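Local coordinates for Oxidored_FMN domain-containing protein ([Pseudomonas] geniculata N1, PDB 6L6J), which probably oxidises the amine 6-hydroxypseudooxynicotine, using bound FMN and a [4Fe-4S] cluster as redox cofactors, at residues G97-V102 with F164-V169; Y170-L175 with D257-D262; V221-A226 with D251-W256. All blocks are in the same frame, centred on the assembly; numbering follows the deposited sequence.

Contact 1: residues G97-V102 with F164-V169; sequences GALAGV and FDIVYV
Val102 sets its CB over the centre of the Phe164 ring, the two side chains crossing at about a right angle; CB is 3.8 Å from the ring centroid and almost on the ring normal, a CH-pi contact at the apolar centre of the seam between the third and fourth strands of the TIM barrel. Phe164 presents that face because its CG stands anti to the carbonyl carbon (chi1 -71°), while Val102 holds CG1 in the crowded position between backbone N and carbonyl carbon, where it reaches back to the Phe164 CG. The CB of Ala100 adds to the same apolar patch, which helices 83-94 and 142-162 cover from outside the barrel. On the inward side, Leu99 CD1 meets Ile166 CD1 at 4.0 Å, these side chains also crossing at about a right angle. Between these layers Gly101 pairs with Ile166, and its CA comes close enough to Ile166 O for a CA-H...O contact.

The strands 99-102 and 166-169 run parallel, 23° apart, and are laced by Val102 N to Ile166 O and by Tyr168 N to Val102 O, both nearly along the C=O axes. Farther toward the N-terminal ends, Ala100 O takes two donors: Asp165 N along its axis at 2.6 Å and Ile166 N from above the carbonyl plane at 3.2 Å. Asp165 closes this edge. Its OD1 forms a salt bridge with Lys94 of helix 83-94, and its OD2, through the anti lone pair, accepts the Ala100 N-H at 2.9 Å.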
loop_
_atom_site.group_PDB
_atom_site.type_symbol
_atom_site.label_atom_id
_atom_site.label_comp_id
_atom_site.label_asym_id
_atom_site.label_seq_id
_atom_site.Cartn_x
_atom_site.Cartn_y
_atom_site.Cartn_z
ATOM N N GLY A 97 23.049 -12.282 3.526
ATOM C CA GLY A 97 23.625 -11.672 4.742
ATOM C C GLY A 97 22.745 -10.606 5.373
ATOM O O GLY A 97 23.268 -9.833 6.193
ATOM N N ALA A 98 21.473 -10.531 4.977
ATOM C CA ALA A 98 20.397 -9.860 5.736
ATOM C C ALA A 98 20.149 -10.660 7.020
ATOM O O ALA A 98 20.347 -11.894 7.008
ATOM C CB ALA A 98 19.138 -9.780 4.909
ATOM N N LEU A 99 19.740 -9.987 8.096
ATOM C CA LEU A 99 19.152 -10.668 9.281
ATOM C C LEU A 99 17.687 -11.003 8.953
ATOM O O LEU A 99 17.118 -10.463 7.973
ATOM C CB LEU A 99 19.220 -9.776 10.521
ATOM C CG LEU A 99 20.602 -9.321 10.982
ATOM C CD1 LEU A 99 20.519 -8.780 12.406
ATOM C CD2 LEU A 99 21.635 -10.446 10.912
ATOM N N ALA A 100 17.117 -11.892 9.750
ATOM C CA ALA A 100 15.784 -12.489 9.582
ATOM C C ALA A 100 15.051 -12.297 10.911
ATOM O O ALA A 100 15.500 -12.877 11.937
ATOM C CB ALA A 100 15.920 -13.934 9.193
ATOM N N GLY A 101 14.033 -11.425 10.894
ATOM C CA GLY A 101 13.200 -11.101 12.059
ATOM C C GLY A 101 11.813 -11.655 11.844
ATOM O O GLY A 101 11.494 -12.011 10.688
ATOM N N VAL A 102 11.022 -11.765 12.905
ATOM C CA VAL A 102 9.642 -12.304 12.803
ATOM C C VAL A 102 8.770 -11.563 13.819
ATOM O O VAL A 102 9.164 -11.487 15.006
ATOM C CB VAL A 102 9.612 -13.826 13.008
ATOM C CG1 VAL A 102 10.165 -14.240 14.362
ATOM C CG2 VAL A 102 8.218 -14.390 12.813
ATOM N N PHE A 164 15.662 -17.479 12.998
ATOM C CA PHE A 164 15.378 -16.026 13.069
ATOM C C PHE A 164 16.414 -15.380 14.009
ATOM O O PHE A 164 16.759 -15.932 15.084
ATOM C CB PHE A 164 13.920 -15.775 13.504
ATOM C CG PHE A 164 12.855 -16.127 12.485
ATOM C CD1 PHE A 164 12.638 -15.326 11.369
ATOM C CD2 PHE A 164 12.072 -17.266 12.628
ATOM C CE1 PHE A 164 11.671 -15.657 10.431
ATOM C CE2 PHE A 164 11.104 -17.592 11.686
ATOM C CZ PHE A 164 10.897 -16.782 10.597
ATOM N N ASP A 165 16.902 -14.211 13.609
ATOM C CA ASP A 165 17.929 -13.425 14.344
ATOM C C ASP A 165 17.256 -12.474 15.329
ATOM O O ASP A 165 17.895 -12.145 16.368
ATOM C CB ASP A 165 18.807 -12.641 13.363
ATOM C CG ASP A 165 19.477 -13.551 12.354
ATOM O OD1 ASP A 165 20.357 -14.359 12.764
ATOM O OD2 ASP A 165 19.089 -13.475 11.172
ATOM N N ILE A 166 16.051 -12.007 14.967
ATOM C CA ILE A 166 15.279 -10.951 15.690
ATOM C C ILE A 166 13.866 -11.487 15.909
ATOM O O ILE A 166 13.165 -11.759 14.903
ATOM C CB ILE A 166 15.260 -9.626 14.901
ATOM C CG1 ILE A 166 16.665 -9.183 14.472
ATOM C CG2 ILE A 166 14.557 -8.541 15.703
ATOM C CD1 ILE A 166 16.684 -8.116 13.391
ATOM N N VAL A 167 13.467 -11.620 17.174
ATOM C CA VAL A 167 12.148 -12.166 17.596
ATOM C C VAL A 167 11.396 -11.022 18.272
ATOM O O VAL A 167 11.981 -10.443 19.199
ATOM C CB VAL A 167 12.354 -13.384 18.514
ATOM C CG1 VAL A 167 11.068 -13.926 19.102
ATOM C CG2 VAL A 167 13.097 -14.489 17.785
ATOM N N TYR A 168 10.170 -10.706 17.817
ATOM C CA TYR A 168 9.405 -9.488 18.229
ATOM C C TYR A 168 8.463 -9.795 19.405
ATOM O O TYR A 168 8.060 -10.980 19.624
ATOM C CB TYR A 168 8.605 -8.865 17.077
ATOM C CG TYR A 168 9.343 -7.834 16.256
ATOM C CD1 TYR A 168 10.218 -8.194 15.242
ATOM C CD2 TYR A 168 9.114 -6.487 16.443
ATOM C CE1 TYR A 168 10.858 -7.248 14.451
ATOM C CE2 TYR A 168 9.736 -5.534 15.658
ATOM C CZ TYR A 168 10.624 -5.906 14.664
ATOM O OH TYR A 168 11.262 -4.942 13.926
ATOM N N VAL A 169 8.150 -8.744 20.164
ATOM C CA VAL A 169 6.988 -8.673 21.093
ATOM C C VAL A 169 6.087 -7.566 20.541
ATOM O O VAL A 169 6.555 -6.423 20.434
ATOM C CB VAL A 169 7.429 -8.416 22.545
ATOM C CG1 VAL A 169 6.368 -7.719 23.367
ATOM C CG2 VAL A 169 7.851 -9.706 23.229
#

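Contact 2: residues Y170-L175 with D257-D262; sequences YCAHNL and DVNVSD. With FMN (flavin mononucleotide), chain B.
Two torsions bring Tyr170 and His173 together: Tyr170 sets CG anti to its backbone N (chi1 -179°), and His173 turns CG anti to the carbonyl carbon (chi1 -69°). Although the His173 CB leaves its backbone pointing away from 257-262, the imidazole turns back toward that segment. ND1 thereby meets Tyr170 OH at 2.5 Å in a hydrogen bond in which either atom could be the donor, and it lies at the edge of the tyrosine ring, in its plane. At its far side the imidazole is held by NE2, hydrogen-bonded to Asp266 OD2, so both ring nitrogens are engaged and the rotation of the ring is fixed; the carboxylate would be expected to favour a proton on NE2.

Asn259 stands across from it with CG in the crowded position between backbone N and carbonyl carbon. Its amide is turned 88° to the imidazole, and ND2 approaches His173 CE1 at 3.3 Å. One water bridges the segments, accepting from His173 N at 3.0 Å and donating to Asn259 OD1 at 2.8 Å and, weakly, to Val260 O; it sits over one face of the imidazole.

This is the FMN pocket at the C-terminal mouth of the TIM barrel. Tyr170 CE1 comes within 3.4 Å of FMN O2, and the imidazole lies against the same pyrimidine end of the flavin, whose ribityl O3' is 3.9 Å from Asn259 ND2. Beyond the pocket, Ser261 OG binds Gln179 of helix 177-182 and Asp229. The two segments hold the C-terminal ends of strands 166-171 and 255-261 and what follows them, and strand 220-229 runs between those strands.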
loop_
_atom_site.group_PDB
_atom_site.type_symbol
_atom_site.label_atom_id
_atom_site.label_comp_id
_atom_site.label_asym_id
_atom_site.label_seq_id
_atom_site.Cartn_x
_atom_site.Cartn_y
_atom_site.Cartn_z
ATOM N N TYR A 170 4.872 -7.897 20.110
ATOM C CA TYR A 170 4.075 -7.001 19.236
ATOM C C TYR A 170 3.001 -6.311 20.063
ATOM O O TYR A 170 2.109 -6.999 20.617
ATOM C CB TYR A 170 3.441 -7.784 18.097
ATOM C CG TYR A 170 2.622 -6.961 17.147
ATOM C CD1 TYR A 170 3.189 -5.909 16.456
ATOM C CD2 TYR A 170 1.297 -7.259 16.893
ATOM C CE1 TYR A 170 2.457 -5.158 15.549
ATOM C CE2 TYR A 170 0.559 -6.525 15.980
ATOM C CZ TYR A 170 1.137 -5.471 15.310
ATOM O OH TYR A 170 0.431 -4.729 14.421
ATOM N N CYS A 171 3.081 -4.989 20.126
ATOM C CA CYS A 171 2.116 -4.135 20.857
ATOM C C CYS A 171 1.865 -2.855 20.063
ATOM O O CYS A 171 2.348 -1.811 20.482
ATOM C CB CYS A 171 2.636 -3.832 22.250
ATOM S SG CYS A 171 1.458 -2.882 23.229
ATOM N N ALA A 172 1.112 -2.955 18.964
ATOM C CA ALA A 172 0.927 -1.876 17.967
ATOM C C ALA A 172 -0.344 -2.098 17.149
ATOM O O ALA A 172 -1.039 -3.070 17.425
ATOM C CB ALA A 172 2.146 -1.790 17.068
ATOM N N HIS A 173 -0.644 -1.155 16.241
ATOM C CA HIS A 173 -1.737 -1.160 15.223
ATOM C C HIS A 173 -3.149 -1.372 15.814
ATOM O O HIS A 173 -4.092 -1.533 14.997
ATOM C CB HIS A 173 -1.420 -2.232 14.174
ATOM C CG HIS A 173 -0.242 -1.859 13.348
ATOM N ND1 HIS A 173 0.983 -2.450 13.516
ATOM C CD2 HIS A 173 -0.104 -0.925 12.376
ATOM C CE1 HIS A 173 1.833 -1.900 12.666
ATOM N NE2 HIS A 173 1.191 -0.959 11.954
ATOM N N ASN A 174 -3.319 -1.393 17.146
ATOM C CA ASN A 174 -4.539 -1.950 17.780
ATOM C C ASN A 174 -4.821 -3.376 17.241
ATOM O O ASN A 174 -6.008 -3.768 17.170
ATOM C CB ASN A 174 -5.727 -1.027 17.540
ATOM C CG ASN A 174 -6.920 -1.412 18.381
ATOM O OD1 ASN A 174 -6.737 -2.012 19.450
ATOM N ND2 ASN A 174 -8.125 -1.109 17.904
ATOM N N LEU A 175 -3.772 -4.139 16.900
ATOM C CA LEU A 175 -3.857 -5.569 16.496
ATOM C C LEU A 175 -3.093 -6.453 17.492
ATOM O O LEU A 175 -2.526 -7.456 17.054
ATOM C CB LEU A 175 -3.294 -5.731 15.080
ATOM C CG LEU A 175 -3.905 -4.821 14.013
ATOM C CD1 LEU A 175 -3.180 -4.991 12.687
ATOM C CD2 LEU A 175 -5.403 -5.087 13.839
ATOM N N ASP A 257 11.148 -0.864 17.961
ATOM C CA ASP A 257 10.493 -0.585 16.649
ATOM C C ASP A 257 9.231 0.259 16.899
ATOM O O ASP A 257 8.261 -0.296 17.487
ATOM C CB ASP A 257 10.179 -1.879 15.885
ATOM C CG ASP A 257 9.693 -1.623 14.468
ATOM O OD1 ASP A 257 9.222 -0.490 14.186
ATOM O OD2 ASP A 257 9.809 -2.539 13.650
ATOM N N VAL A 258 9.230 1.543 16.501
ATOM C CA VAL A 258 8.206 2.521 16.991
ATOM C C VAL A 258 7.499 3.222 15.822
ATOM O O VAL A 258 8.169 3.716 14.875
ATOM C CB VAL A 258 8.760 3.531 18.023
ATOM C CG1 VAL A 258 9.097 2.852 19.347
ATOM C CG2 VAL A 258 9.934 4.340 17.490
ATOM N N ASN A 259 6.171 3.295 15.948
ATOM C CA ASN A 259 5.244 3.853 14.930
ATOM C C ASN A 259 3.992 4.405 15.632
ATOM O O ASN A 259 3.979 4.446 16.879
ATOM C CB ASN A 259 4.945 2.795 13.861
ATOM C CG ASN A 259 4.089 1.652 14.369
ATOM O OD1 ASN A 259 3.782 1.574 15.566
ATOM N ND2 ASN A 259 3.714 0.752 13.466
ATOM N N VAL A 260 2.967 4.791 14.863
ATOM C CA VAL A 260 1.702 5.387 15.402
ATOM C C VAL A 260 0.562 4.366 15.257
ATOM O O VAL A 260 0.456 3.696 14.196
ATOM C CB VAL A 260 1.379 6.724 14.713
ATOM C CG1 VAL A 260 2.498 7.728 14.932
ATOM C CG2 VAL A 260 1.096 6.557 13.227
ATOM N N SER A 261 -0.275 4.247 16.290
ATOM C CA SER A 261 -1.393 3.265 16.321
ATOM C C SER A 261 -2.501 3.665 15.335
ATOM O O SER A 261 -2.811 4.891 15.141
ATOM C CB SER A 261 -1.987 3.028 17.685
ATOM O OG SER A 261 -2.902 1.925 17.637
ATOM N N ASP A 262 -3.074 2.594 14.792
ATOM C CA ASP A 262 -4.034 2.484 13.670
ATOM C C ASP A 262 -3.288 2.562 12.330
ATOM O O ASP A 262 -2.537 3.521 12.102
ATOM C CB ASP A 262 -5.211 3.441 13.788
ATOM C CG ASP A 262 -6.439 2.917 13.048
ATOM O OD1 ASP A 262 -6.887 1.790 13.363
ATOM O OD2 ASP A 262 -6.912 3.617 12.126
HETATM N N1 FMN B . 2.807 -3.590 10.288
HETATM C C2 FMN B . 2.823 -4.614 11.201
HETATM O O2 FMN B . 3.239 -4.361 12.335
HETATM N N3 FMN B . 2.454 -5.876 10.943
HETATM C C4 FMN B . 2.022 -6.228 9.720
HETATM O O4 FMN B . 1.679 -7.386 9.486
HETATM C C4A FMN B . 1.939 -5.180 8.665
HETATM N N5 FMN B . 1.506 -5.469 7.414
HETATM C C5A FMN B . 1.524 -4.499 6.471
HETATM C C6 FMN B . 1.152 -4.807 5.164
HETATM C C7 FMN B . 1.193 -3.816 4.204
HETATM C C7M FMN B . 0.733 -4.144 2.836
HETATM C C8 FMN B . 1.653 -2.461 4.532
HETATM C C8M FMN B . 1.669 -1.361 3.512
HETATM C C9 FMN B . 2.026 -2.141 5.810
HETATM C C9A FMN B . 1.996 -3.108 6.806
HETATM N N10 FMN B . 2.419 -2.813 8.110
HETATM C C10 FMN B . 2.396 -3.826 9.037
HETATM C "C1'" FMN B . 2.902 -1.455 8.516
HETATM C "C2'" FMN B . 4.350 -1.259 8.107
HETATM O "O2'" FMN B . 5.124 -2.152 8.887
HETATM C "C3'" FMN B . 4.840 0.138 8.342
HETATM O "O3'" FMN B . 4.832 0.397 9.747
HETATM C "C4'" FMN B . 4.030 1.218 7.626
HETATM O "O4'" FMN B . 3.739 0.806 6.269
HETATM C "C5'" FMN B . 4.751 2.559 7.653
HETATM O "O5'" FMN B . 5.982 2.414 6.967
HETATM P P FMN B . 6.101 2.801 5.399
HETATM O O1P FMN B . 5.825 4.285 5.316
HETATM O O2P FMN B . 7.511 2.410 5.084
HETATM O O3P FMN B . 5.061 1.950 4.695
HETATM O O HOH W 1 1.049 1.091 15.207
#

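Contact 3: residues V221-A226 with D251-W256; sequences VAVRFA and DVPDLW. With FMN (flavin mononucleotide), chain B.
The beta-alpha-beta unit made of strand 220-229, helix 241-249 and strand 255-261 is closed here, where the fifth and sixth strands of the TIM barrel lie parallel. Asp254 makes a two-bond clasp with Val221: its N-H reaches Val221 O at 3.1 Å, and its OD2 takes the Val221 N-H at 2.9 Å through the anti lone pair, nearly straight at 168°. The carboxylate thus acts in place of a strand carbonyl. Next along, Val223 N binds Leu255 O at 3.0 Å in the carbonyl plane.

Side chains alternate about this ladder. On one side Ala222 CB touches Leu255 CD2 at 3.7 Å; on the other Val223 CG2 packs on Pro253 CB, and Pro253 CG rests above the rim of the Trp256 indole. Phe225 CB meets the indole's edge at CZ3.

Arg224, bent at chi2 and chi3, reaches inward to FMN, where NH2 donates to O3' at 2.7 Å and weakly to N1. Its NH1 forms a salt bridge with Asp257. Outside the barrel, Leu208 of helix 197-215 covers Val221 and Val223, while strand 166-171 flanks strand 220-229 on its other edge.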
loop_
_atom_site.group_PDB
_atom_site.type_symbol
_atom_site.label_atom_id
_atom_site.label_comp_id
_atom_site.label_asym_id
_atom_site.label_seq_id
_atom_site.Cartn_x
_atom_site.Cartn_y
_atom_site.Cartn_z
ATOM N N VAL A 221 15.757 -9.406 20.947
ATOM C CA VAL A 221 14.298 -9.320 21.253
ATOM C C VAL A 221 13.825 -7.900 20.958
ATOM O O VAL A 221 14.263 -6.980 21.674
ATOM C CB VAL A 221 14.031 -9.686 22.711
ATOM C CG1 VAL A 221 12.546 -9.714 22.998
ATOM C CG2 VAL A 221 14.709 -11.005 23.048
ATOM N N ALA A 222 13.021 -7.728 19.906
ATOM C CA ALA A 222 12.519 -6.407 19.459
ATOM C C ALA A 222 11.149 -6.128 20.090
ATOM O O ALA A 222 10.413 -7.060 20.363
ATOM C CB ALA A 222 12.460 -6.364 17.953
ATOM N N VAL A 223 10.814 -4.871 20.331
ATOM C CA VAL A 223 9.408 -4.480 20.629
ATOM C C VAL A 223 8.945 -3.595 19.483
ATOM O O VAL A 223 9.605 -2.556 19.241
ATOM C CB VAL A 223 9.254 -3.772 21.987
ATOM C CG1 VAL A 223 7.794 -3.523 22.319
ATOM C CG2 VAL A 223 9.890 -4.582 23.102
ATOM N N ARG A 224 7.875 -3.993 18.794
ATOM C CA ARG A 224 7.128 -3.040 17.946
ATOM C C ARG A 224 6.102 -2.378 18.867
ATOM O O ARG A 224 5.371 -3.116 19.564
ATOM C CB ARG A 224 6.529 -3.724 16.722
ATOM C CG ARG A 224 5.888 -2.735 15.764
ATOM C CD ARG A 224 6.769 -2.160 14.674
ATOM N NE ARG A 224 6.116 -2.309 13.385
ATOM C CZ ARG A 224 6.218 -1.490 12.350
ATOM N NH1 ARG A 224 6.951 -0.398 12.404
ATOM N NH2 ARG A 224 5.544 -1.762 11.249
ATOM N N PHE A 225 6.115 -1.046 18.954
ATOM C CA PHE A 225 5.236 -0.306 19.899
ATOM C C PHE A 225 4.662 0.933 19.212
ATOM O O PHE A 225 5.437 1.756 18.706
ATOM C CB PHE A 225 5.970 0.017 21.204
ATOM C CG PHE A 225 5.153 0.805 22.196
ATOM C CD1 PHE A 225 3.956 0.300 22.682
ATOM C CD2 PHE A 225 5.574 2.043 22.652
ATOM C CE1 PHE A 225 3.182 1.021 23.576
ATOM C CE2 PHE A 225 4.803 2.759 23.556
ATOM C CZ PHE A 225 3.602 2.251 24.010
ATOM N N ALA A 226 3.328 0.995 19.173
ATOM C CA ALA A 226 2.540 2.206 18.872
ATOM C C ALA A 226 2.663 3.168 20.063
ATOM O O ALA A 226 2.155 2.822 21.171
ATOM C CB ALA A 226 1.105 1.838 18.580
ATOM N N ASP A 251 15.468 0.128 28.502
ATOM C CA ASP A 251 16.703 -0.625 28.139
ATOM C C ASP A 251 16.482 -2.130 28.383
ATOM O O ASP A 251 17.482 -2.877 28.472
ATOM C CB ASP A 251 17.931 -0.045 28.859
ATOM C CG ASP A 251 18.436 1.291 28.304
ATOM O OD1 ASP A 251 18.043 1.684 27.195
ATOM O OD2 ASP A 251 19.227 1.933 28.989
ATOM N N VAL A 252 15.220 -2.575 28.416
ATOM C CA VAL A 252 14.850 -4.018 28.489
ATOM C C VAL A 252 15.061 -4.674 27.127
ATOM O O VAL A 252 15.769 -5.670 27.040
ATOM C CB VAL A 252 13.420 -4.224 29.014
ATOM C CG1 VAL A 252 13.042 -5.703 29.079
ATOM C CG2 VAL A 252 13.247 -3.567 30.372
ATOM N N PRO A 253 14.459 -4.186 26.022
ATOM C CA PRO A 253 14.650 -4.832 24.720
ATOM C C PRO A 253 15.973 -4.426 24.057
ATOM O O PRO A 253 16.616 -3.466 24.483
ATOM C CB PRO A 253 13.459 -4.318 23.888
ATOM C CG PRO A 253 13.197 -2.934 24.457
ATOM C CD PRO A 253 13.580 -3.008 25.931
ATOM N N ASP A 254 16.343 -5.171 23.026
ATOM C CA ASP A 254 17.578 -4.973 22.230
ATOM C C ASP A 254 17.278 -3.961 21.117
ATOM O O ASP A 254 18.226 -3.353 20.588
ATOM C CB ASP A 254 18.066 -6.319 21.685
ATOM C CG ASP A 254 18.372 -7.343 22.771
ATOM O OD1 ASP A 254 19.195 -7.016 23.645
ATOM O OD2 ASP A 254 17.794 -8.447 22.747
ATOM N N LEU A 255 16.002 -3.806 20.759
ATOM C CA LEU A 255 15.538 -2.901 19.675
ATOM C C LEU A 255 14.146 -2.383 20.037
ATOM O O LEU A 255 13.295 -3.210 20.453
ATOM C CB LEU A 255 15.514 -3.683 18.354
ATOM C CG LEU A 255 14.973 -2.973 17.100
ATOM C CD1 LEU A 255 16.013 -2.069 16.461
ATOM C CD2 LEU A 255 14.530 -3.991 16.057
ATOM N N TRP A 256 13.942 -1.072 19.910
ATOM C CA TRP A 256 12.610 -0.419 19.879
ATOM C C TRP A 256 12.210 -0.196 18.420
ATOM O O TRP A 256 12.897 0.600 17.742
ATOM C CB TRP A 256 12.634 0.894 20.653
ATOM C CG TRP A 256 12.656 0.696 22.133
ATOM C CD1 TRP A 256 13.745 0.705 22.953
ATOM C CD2 TRP A 256 11.517 0.459 22.976
ATOM N NE1 TRP A 256 13.357 0.488 24.247
ATOM C CE2 TRP A 256 12.002 0.323 24.291
ATOM C CE3 TRP A 256 10.140 0.366 22.750
ATOM C CZ2 TRP A 256 11.162 0.082 25.371
ATOM C CZ3 TRP A 256 9.308 0.134 23.826
ATOM C CH2 TRP A 256 9.815 -0.003 25.119
HETATM N N1 FMN B . 2.807 -3.590 10.288
HETATM C C2 FMN B . 2.823 -4.614 11.201
HETATM O O2 FMN B . 3.239 -4.361 12.335
HETATM N N3 FMN B . 2.454 -5.876 10.943
HETATM C C4 FMN B . 2.022 -6.228 9.720
HETATM O O4 FMN B . 1.679 -7.386 9.486
HETATM C C4A FMN B . 1.939 -5.180 8.665
HETATM N N5 FMN B . 1.506 -5.469 7.414
HETATM C C5A FMN B . 1.524 -4.499 6.471
HETATM C C6 FMN B . 1.152 -4.807 5.164
HETATM C C7 FMN B . 1.193 -3.816 4.204
HETATM C C7M FMN B . 0.733 -4.144 2.836
HETATM C C8 FMN B . 1.653 -2.461 4.532
HETATM C C8M FMN B . 1.669 -1.361 3.512
HETATM C C9 FMN B . 2.026 -2.141 5.810
HETATM C C9A FMN B . 1.996 -3.108 6.806
HETATM N N10 FMN B . 2.419 -2.813 8.110
HETATM C C10 FMN B . 2.396 -3.826 9.037
HETATM C "C1'" FMN B . 2.902 -1.455 8.516
HETATM C "C2'" FMN B . 4.350 -1.259 8.107
HETATM O "O2'" FMN B . 5.124 -2.152 8.887
HETATM C "C3'" FMN B . 4.840 0.138 8.342
HETATM O "O3'" FMN B . 4.832 0.397 9.747
HETATM C "C4'" FMN B . 4.030 1.218 7.626
HETATM O "O4'" FMN B . 3.739 0.806 6.269
HETATM C "C5'" FMN B . 4.751 2.559 7.653
HETATM O "O5'" FMN B . 5.982 2.414 6.967
HETATM P P FMN B . 6.101 2.801 5.399
HETATM O O1P FMN B . 5.825 4.285 5.316
HETATM O O2P FMN B . 7.511 2.410 5.084
HETATM O O3P FMN B . 5.061 1.950 4.695
#

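All three contacts belong to one closed eight-stranded parallel barrel, in which strands 99-105, 166-171, 220-229 and 255-261 are consecutive neighbours. Contact 1 precedes the others along the chain, while contact 3 is nested within the loop that contact 2 closes. The centres of contact 1 and contact 2 lie about 18 Å apart. Contact 3 has its centre about 13 Å from that of contact 1 and about 12 Å from that of contact 2. Main-chain bonds of Ala222 with Val167 and Val169 join contact 1 to contact 3, and those of Asp257 with Val223 and Phe225 join contact 3 to contact 2. The continuous wall so formed carries the FMN-facing residues of contacts 2 and 3.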